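Local coordinates for endoglucanase FnCel5A (Fervidobacterium nodosum, PDB 3NCO), which probably hydrolyses internal beta-1,4-glucosidic bonds of cellulose, as a glycoside hydrolase family 5 enzyme, at residues K10-A13 and F14-K18; K124-A127 and Q128-D132; W181-Y184 and S185-R188; R280-A283 and E284-G287. All blocks are in the same frame, centred on the assembly; numbering follows the deposited sequence.

Interaction 1. Residues K10-A13 and F14-K18; sequences KSSA and FEYNK
In both S11 and S12 the hydroxyl lies opposite the residue's own backbone nitrogen (chi1 157° and -173°), which turns each OG toward the ring of a residue further along the chain. S11 OG arrives at the edge of the F14 ring, in its plane, 3.1 Å from F14 CD2. One residue on, S12 OG repeats this at the Y16 ring, again in plane, with Y16 CE1 3.2 Å away. Y16 CD1 also lies 3.2 Å from S12 O. S11 occupies the N-cap of helix 12-20, the short helix that precedes the first strand of the family 5 TIM barrel. Its carbonyl starts the helical ladder, accepting E15 N at 3.1 Å; Y16 N to S12 O (2.9 Å) and N17 N to A13 O follow. The K10 and E15 side chains pass at a slant: a bend at chi2 folds the glutamate back, so that its carboxylate OE2 sits 3.4 Å from K10 CD. The charged ends are not in contact, K10 NZ being 4.8 Å from E15 OE2, so any attraction acts through space and is probably weak. Beyond the turn, Y16 OH bonds to D135, while the N17 amide holds S289 OG and I256 O.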
# COMPACT_ATOMS: atom_id res chain seq x y z
N LYS A 10 15.10 -20.84 5.89
CA LYS A 10 13.78 -20.19 5.78
C LYS A 10 13.95 -19.23 4.59
O LYS A 10 15.04 -18.70 4.38
CB LYS A 10 13.57 -19.33 7.02
CG LYS A 10 12.30 -19.56 7.76
CD LYS A 10 12.38 -18.96 9.13
CE LYS A 10 12.67 -20.02 10.18
NZ LYS A 10 12.06 -19.65 11.48
N SER A 11 12.88 -18.99 3.82
CA SER A 11 12.96 -18.00 2.75
C SER A 11 13.04 -16.54 3.28
O SER A 11 12.21 -16.10 4.08
CB SER A 11 11.77 -18.14 1.78
OG SER A 11 11.59 -16.90 1.11
N SER A 12 14.05 -15.82 2.81
CA SER A 12 14.28 -14.45 3.25
C SER A 12 13.07 -13.56 2.99
O SER A 12 12.68 -12.78 3.88
CB SER A 12 15.50 -13.86 2.53
OG SER A 12 15.83 -12.60 3.07
N ALA A 13 12.49 -13.64 1.79
CA ALA A 13 11.34 -12.76 1.48
C ALA A 13 10.18 -12.98 2.46
O ALA A 13 9.46 -12.02 2.85
CB ALA A 13 10.86 -12.97 0.09
N PHE A 14 9.96 -14.25 2.81
CA PHE A 14 8.88 -14.55 3.74
C PHE A 14 9.16 -13.98 5.10
O PHE A 14 8.25 -13.54 5.77
CB PHE A 14 8.60 -16.06 3.78
CG PHE A 14 7.82 -16.55 2.57
CD1 PHE A 14 6.43 -16.76 2.64
CD2 PHE A 14 8.47 -16.76 1.37
CE1 PHE A 14 5.70 -17.18 1.51
CE2 PHE A 14 7.72 -17.20 0.21
CZ PHE A 14 6.37 -17.39 0.29
N GLU A 15 10.43 -13.98 5.51
CA GLU A 15 10.78 -13.37 6.78
C GLU A 15 10.66 -11.84 6.77
O GLU A 15 10.22 -11.24 7.78
CB GLU A 15 12.17 -13.83 7.21
CG GLU A 15 12.19 -15.32 7.61
CD GLU A 15 11.12 -15.72 8.69
OE1 GLU A 15 11.22 -15.21 9.85
OE2 GLU A 15 10.18 -16.53 8.36
N TYR A 16 11.08 -11.22 5.66
CA TYR A 16 10.91 -9.76 5.54
C TYR A 16 9.42 -9.42 5.49
O TYR A 16 8.99 -8.39 6.03
CB TYR A 16 11.65 -9.19 4.31
CG TYR A 16 13.11 -8.97 4.54
CD1 TYR A 16 14.05 -9.90 4.12
CD2 TYR A 16 13.56 -7.84 5.18
CE1 TYR A 16 15.41 -9.72 4.37
CE2 TYR A 16 14.93 -7.62 5.44
CZ TYR A 16 15.85 -8.56 5.01
OH TYR A 16 17.20 -8.39 5.26
N ASN A 17 8.62 -10.27 4.85
CA ASN A 17 7.15 -9.99 4.82
C ASN A 17 6.57 -9.99 6.23
O ASN A 17 5.76 -9.14 6.56
CB ASN A 17 6.42 -11.01 3.93
CG ASN A 17 4.98 -10.64 3.69
OD1 ASN A 17 4.65 -9.53 3.28
ND2 ASN A 17 4.10 -11.62 3.89
N LYS A 18 7.07 -10.89 7.08
CA LYS A 18 6.60 -10.94 8.49
C LYS A 18 6.95 -9.68 9.26
O LYS A 18 6.25 -9.28 10.22
CB LYS A 18 7.21 -12.16 9.20
CG LYS A 18 6.44 -13.40 8.91
CD LYS A 18 7.17 -14.64 9.43
CE LYS A 18 6.65 -15.05 10.81
NZ LYS A 18 6.96 -14.02 11.86

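Interaction 2. Residues K124-A127 and Q128-D132; sequences KQVA and QAFKD
V126 and F130, one helical turn apart on helix 112-130, set their side chains at a slant, valine branch against ring edge. The touching branch of the valine is CG1, which meets the ring at CD2 (V126 CG1 to F130 CD2, 3.7 Å) and also lies near CE2. The same ring turns its edge to the backbone: V126 O is in the ring plane, 3.3 Å from F130 CD2. That carbonyl accepts F130 N as well, at 2.9 Å, so F130 approaches one oxygen with both its amide and its ring edge. Two backbone bonds precede it, Q128 N to K124 O (3.0 Å) and A129 N to Q125 O (2.9 Å). F130 is buried between helix 78-93 and strand 137-140, in the layer outside the strands of the TIM barrel, and its ring meets Y133 edge-to-face. Next along the chain, K131 runs straight through chi2 and chi3, then bends at chi4, and its NZ meets D132 OD2 on the syn side, 29° out of the carboxylate plane, at 2.8 Å. A127 O, close to K131 N but poorly aligned with it, instead accepts N169 ND2. The turn thus divides its chemistry: apolar contact toward the barrel, ion pairing at the exposed D132.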
# COMPACT_ATOMS: atom_id res chain seq x y z
N LYS A 124 14.97 4.79 -10.94
CA LYS A 124 16.43 4.80 -10.99
C LYS A 124 16.95 5.80 -9.94
O LYS A 124 17.91 5.53 -9.19
CB LYS A 124 16.89 5.20 -12.38
CG LYS A 124 18.40 5.30 -12.51
CD LYS A 124 18.75 5.52 -13.98
CE LYS A 124 20.28 5.40 -14.24
NZ LYS A 124 20.72 3.93 -14.24
N GLN A 125 16.30 6.95 -9.89
CA GLN A 125 16.68 7.99 -8.96
C GLN A 125 16.36 7.67 -7.49
O GLN A 125 17.17 7.97 -6.61
CB GLN A 125 15.99 9.26 -9.34
CG GLN A 125 16.58 9.82 -10.60
CD GLN A 125 15.81 11.04 -11.02
OE1 GLN A 125 15.98 12.08 -10.43
NE2 GLN A 125 14.89 10.88 -11.98
N VAL A 126 15.17 7.17 -7.21
CA VAL A 126 14.79 6.87 -5.83
C VAL A 126 15.68 5.74 -5.29
O VAL A 126 16.25 5.85 -4.15
CB VAL A 126 13.32 6.46 -5.73
CG1 VAL A 126 12.99 6.12 -4.24
CG2 VAL A 126 12.40 7.58 -6.26
N ALA A 127 15.90 4.72 -6.11
CA ALA A 127 16.82 3.65 -5.73
C ALA A 127 18.22 4.20 -5.47
O ALA A 127 18.93 3.77 -4.53
CB ALA A 127 16.88 2.52 -6.79
N GLN A 128 18.71 5.10 -6.33
CA GLN A 128 20.05 5.62 -6.09
C GLN A 128 20.07 6.36 -4.77
O GLN A 128 21.03 6.22 -3.96
CB GLN A 128 20.46 6.56 -7.20
CG GLN A 128 21.78 7.33 -6.92
CD GLN A 128 23.01 6.44 -7.03
OE1 GLN A 128 23.01 5.48 -7.79
NE2 GLN A 128 24.06 6.76 -6.27
N ALA A 129 19.02 7.15 -4.52
CA ALA A 129 19.00 8.02 -3.32
C ALA A 129 18.94 7.21 -2.03
O ALA A 129 19.57 7.59 -1.01
CB ALA A 129 17.88 9.04 -3.38
N PHE A 130 18.22 6.08 -2.08
CA PHE A 130 18.01 5.29 -0.85
C PHE A 130 18.92 4.04 -0.76
O PHE A 130 18.78 3.24 0.15
CB PHE A 130 16.51 4.93 -0.73
CG PHE A 130 15.66 6.11 -0.32
CD1 PHE A 130 15.55 6.45 1.03
CD2 PHE A 130 14.99 6.88 -1.27
CE1 PHE A 130 14.75 7.56 1.43
CE2 PHE A 130 14.19 7.99 -0.90
CZ PHE A 130 14.05 8.31 0.46
N LYS A 131 19.91 3.93 -1.65
CA LYS A 131 20.63 2.66 -1.79
C LYS A 131 21.27 2.13 -0.50
O LYS A 131 21.34 0.91 -0.29
CB LYS A 131 21.66 2.74 -2.94
CG LYS A 131 22.85 3.63 -2.68
CD LYS A 131 23.69 3.72 -3.95
CE LYS A 131 24.88 4.68 -3.79
NZ LYS A 131 25.84 4.29 -2.71
N ASP A 132 21.71 3.06 0.35
CA ASP A 132 22.48 2.69 1.53
C ASP A 132 21.59 2.64 2.78
O ASP A 132 22.10 2.46 3.89
CB ASP A 132 23.67 3.65 1.73
CG ASP A 132 24.72 3.52 0.60
OD1 ASP A 132 25.06 2.38 0.25
OD2 ASP A 132 25.19 4.56 0.05

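Interaction 3. Residues W181-Y184 and S185-R188; sequences WSNY and SYVR
From N183 to V187 the backbone passes from an extended residue into a 3-10 turn, with Y186 N bonded to N183 O at 3.0 Å and V187 N to Y184 O at 3.3 Å. N183 introduces this turn with an Asx turn, its side-chain OD1 accepting S185 N at 3.0 Å. The element belongs to the connection between strands 174-177 and 198-204 of the TIM barrel. The same OD1 takes a second bond from S185 OG at 2.7 Å, the hydroxyl donating; amide and hydroxyl arrive from opposite faces of the carboxamide plane, which should help fix its rotation. Two tyrosines lie close by. With CG lodged between its backbone N and carbonyl carbon (chi1 80°), Y184 folds its ring back over S185. The Y184 ring also stacks with H241 and packs on helix 232-252, where V187 joins it. Y186 instead turns its ring edge to the asparagine, with N183 OD1 3.7 Å from Y186 CD2. Over the Y184 face, somewhat toward its rim, S185 CB makes a CH-pi contact, standing 3.9 Å from the ring centroid and 18° off the normal.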
# COMPACT_ATOMS: atom_id res chain seq x y z
N TRP A 181 -6.35 -2.40 -10.39
CA TRP A 181 -6.59 -1.78 -9.06
C TRP A 181 -6.17 -2.67 -7.89
O TRP A 181 -6.61 -2.41 -6.75
CB TRP A 181 -8.07 -1.42 -8.88
CG TRP A 181 -8.58 -0.62 -9.95
CD1 TRP A 181 -9.50 -1.00 -10.93
CD2 TRP A 181 -8.26 0.72 -10.21
NE1 TRP A 181 -9.74 0.05 -11.76
CE2 TRP A 181 -9.00 1.13 -11.34
CE3 TRP A 181 -7.44 1.65 -9.58
CZ2 TRP A 181 -8.92 2.40 -11.87
CZ3 TRP A 181 -7.35 2.93 -10.11
CH2 TRP A 181 -8.10 3.30 -11.23
N SER A 182 -5.40 -3.73 -8.17
CA SER A 182 -4.93 -4.62 -7.09
C SER A 182 -6.11 -5.40 -6.43
O SER A 182 -6.01 -5.89 -5.29
CB SER A 182 -3.97 -3.83 -6.16
OG SER A 182 -2.96 -3.21 -7.00
N ASN A 183 -7.16 -5.59 -7.21
CA ASN A 183 -8.30 -6.38 -6.73
C ASN A 183 -7.89 -7.87 -6.67
O ASN A 183 -7.17 -8.37 -7.57
CB ASN A 183 -9.47 -6.17 -7.67
CG ASN A 183 -10.67 -7.07 -7.33
OD1 ASN A 183 -10.69 -8.26 -7.69
ND2 ASN A 183 -11.65 -6.50 -6.65
N TYR A 184 -8.29 -8.53 -5.58
CA TYR A 184 -7.83 -9.89 -5.24
C TYR A 184 -7.97 -10.85 -6.42
O TYR A 184 -7.11 -11.71 -6.61
CB TYR A 184 -8.59 -10.44 -3.99
CG TYR A 184 -9.94 -10.95 -4.40
CD1 TYR A 184 -10.10 -12.29 -4.77
CD2 TYR A 184 -11.02 -10.08 -4.53
CE1 TYR A 184 -11.30 -12.76 -5.24
CE2 TYR A 184 -12.27 -10.56 -5.03
CZ TYR A 184 -12.38 -11.91 -5.36
OH TYR A 184 -13.57 -12.39 -5.88
N SER A 185 -9.02 -10.68 -7.23
CA SER A 185 -9.33 -11.69 -8.23
C SER A 185 -8.37 -11.65 -9.41
O SER A 185 -8.37 -12.60 -10.24
CB SER A 185 -10.75 -11.56 -8.74
OG SER A 185 -10.91 -10.35 -9.43
N TYR A 186 -7.59 -10.58 -9.54
CA TYR A 186 -6.70 -10.45 -10.67
C TYR A 186 -5.30 -10.98 -10.37
O TYR A 186 -4.38 -10.83 -11.15
CB TYR A 186 -6.65 -8.97 -11.13
CG TYR A 186 -7.94 -8.50 -11.74
CD1 TYR A 186 -8.10 -8.53 -13.12
CD2 TYR A 186 -8.98 -8.02 -10.94
CE1 TYR A 186 -9.30 -8.12 -13.70
CE2 TYR A 186 -10.19 -7.58 -11.52
CZ TYR A 186 -10.31 -7.63 -12.90
OH TYR A 186 -11.48 -7.21 -13.50
N VAL A 187 -5.14 -11.61 -9.21
CA VAL A 187 -3.84 -12.15 -8.82
C VAL A 187 -3.28 -13.10 -9.91
O VAL A 187 -2.09 -13.09 -10.21
CB VAL A 187 -3.93 -12.76 -7.39
CG1 VAL A 187 -4.54 -14.19 -7.40
CG2 VAL A 187 -2.60 -12.75 -6.75
N ARG A 188 -4.16 -13.87 -10.58
CA ARG A 188 -3.71 -14.85 -11.54
C ARG A 188 -3.17 -14.20 -12.81
O ARG A 188 -2.61 -14.88 -13.65
CB ARG A 188 -4.86 -15.79 -11.91
CG ARG A 188 -6.12 -15.04 -12.48
CD ARG A 188 -7.25 -16.06 -12.76
NE ARG A 188 -8.38 -15.60 -13.58
CZ ARG A 188 -9.52 -15.02 -13.16
NH1 ARG A 188 -10.44 -14.71 -14.09
NH2 ARG A 188 -9.75 -14.69 -11.86

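Interaction 4. Residues R280-A283 and E284-G287; sequences RRIA and EEFG
R280 and E284, four residues apart on one helix, are joined by a salt bridge in which R280 NH2 donates to E284 OE2 at 2.5 Å, shorter than usual, so the exact length should be read with care. The two side chains cross, with guanidinium and carboxylate planes 52° apart, and a bend at chi3 (58°) brings the arginine head round to the glutamate, whose own chain is extended beyond CG. Water 1 closes a second path: at the guanidinium edge it accepts from R280 NH2, and it donates to E284 OE1 at 2.6 Å. S316 O holds R280 NE, giving the buried arginine a further partner; H22 NE2 does the same for E284 OE2. Apolar contact is supplied by I282 and F286, which run alongside each other in the same direction; I282 CG2 meets the ring edge, 3.8 Å from F286 CE2. Among the backbone bonds, E285 N to R281 O (2.9 Å) and F286 N to I282 O (3.1 Å) carry the last turn. A Schellman motif then ends the helix, with G287 at C-prime and its N bonded to E284 O. I282, A283 and F286 pack on neighbouring helix 232-252, to which E285 adds a salt bridge with R239, as helix 269-285 crosses over from strand 256-261 to strand 289-292.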
# COMPACT_ATOMS: atom_id res chain seq x y z
N ARG A 280 -8.76 -8.37 9.04
CA ARG A 280 -7.48 -8.57 9.75
C ARG A 280 -7.26 -10.05 10.16
O ARG A 280 -6.20 -10.62 9.94
CB ARG A 280 -7.36 -7.66 10.97
CG ARG A 280 -6.06 -8.00 11.73
CD ARG A 280 -5.98 -7.33 13.09
NE ARG A 280 -7.09 -7.68 13.96
CZ ARG A 280 -7.14 -8.78 14.67
NH1 ARG A 280 -8.17 -9.03 15.47
NH2 ARG A 280 -6.13 -9.62 14.61
N ARG A 281 -8.27 -10.67 10.79
CA ARG A 281 -8.12 -12.07 11.24
C ARG A 281 -7.89 -13.02 10.08
O ARG A 281 -7.12 -13.97 10.23
CB ARG A 281 -9.40 -12.52 11.95
CG ARG A 281 -9.64 -11.81 13.27
CD ARG A 281 -10.87 -12.44 14.05
NE ARG A 281 -11.97 -12.90 13.17
CZ ARG A 281 -13.24 -12.44 13.17
NH1 ARG A 281 -13.64 -11.47 13.98
NH2 ARG A 281 -14.14 -12.96 12.31
N ILE A 282 -8.57 -12.80 8.96
CA ILE A 282 -8.45 -13.71 7.83
C ILE A 282 -7.10 -13.51 7.11
O ILE A 282 -6.47 -14.48 6.66
CB ILE A 282 -9.65 -13.60 6.86
CG1 ILE A 282 -10.92 -14.09 7.58
CG2 ILE A 282 -9.39 -14.37 5.53
CD1 ILE A 282 -12.23 -13.93 6.77
N ALA A 283 -6.64 -12.26 7.06
CA ALA A 283 -5.27 -12.03 6.54
C ALA A 283 -4.26 -12.75 7.46
O ALA A 283 -3.33 -13.39 6.97
CB ALA A 283 -4.95 -10.50 6.43
N GLU A 284 -4.47 -12.70 8.78
CA GLU A 284 -3.52 -13.35 9.69
C GLU A 284 -3.54 -14.87 9.44
O GLU A 284 -2.46 -15.52 9.41
CB GLU A 284 -3.86 -13.06 11.16
CG GLU A 284 -3.46 -11.67 11.60
CD GLU A 284 -4.16 -11.27 12.92
OE1 GLU A 284 -4.86 -12.15 13.51
OE2 GLU A 284 -4.03 -10.09 13.35
N GLU A 285 -4.75 -15.42 9.24
CA GLU A 285 -4.92 -16.86 9.09
C GLU A 285 -4.18 -17.37 7.86
O GLU A 285 -3.63 -18.49 7.87
CB GLU A 285 -6.41 -17.21 9.07
CG GLU A 285 -6.77 -18.59 8.55
CD GLU A 285 -8.26 -18.69 8.12
OE1 GLU A 285 -9.06 -17.77 8.51
OE2 GLU A 285 -8.62 -19.71 7.43
N PHE A 286 -4.14 -16.56 6.80
CA PHE A 286 -3.40 -16.95 5.61
C PHE A 286 -1.95 -16.50 5.58
O PHE A 286 -1.27 -16.69 4.56
CB PHE A 286 -4.16 -16.53 4.33
CG PHE A 286 -5.43 -17.32 4.13
CD1 PHE A 286 -5.36 -18.66 3.76
CD2 PHE A 286 -6.67 -16.78 4.41
CE1 PHE A 286 -6.51 -19.41 3.62
CE2 PHE A 286 -7.84 -17.55 4.25
CZ PHE A 286 -7.74 -18.86 3.90
N GLY A 287 -1.44 -15.90 6.67
CA GLY A 287 -0.02 -15.54 6.68
C GLY A 287 0.30 -14.30 5.86
O GLY A 287 1.46 -14.07 5.46
O HOH W 1 -6.09 -11.88 15.84

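How the interactions relate
All four contacts are local and follow one another in series; each spans only a short run of consecutive residues, and none nests in or crosses another. Interaction 1 lies near the N terminus, on the helix before strand 22-25, linked through N17 to the starts of strands 256-261 and 289-292. Interaction 2 lies on helix 112-130, outside strand 137-140, and interaction 3 in the connection from strand 174-177 to strand 198-204. Interaction 4 ends the helix leading to the last barrel strand. There the chain returns to its beginning: N17 ND2 packs 3.9 Å from G287 O. Interactions 3 and 4 both border helix 232-252, whereas interactions 2 and 4, with centres about 33 Å apart, lie on opposite sides of the chain's centre.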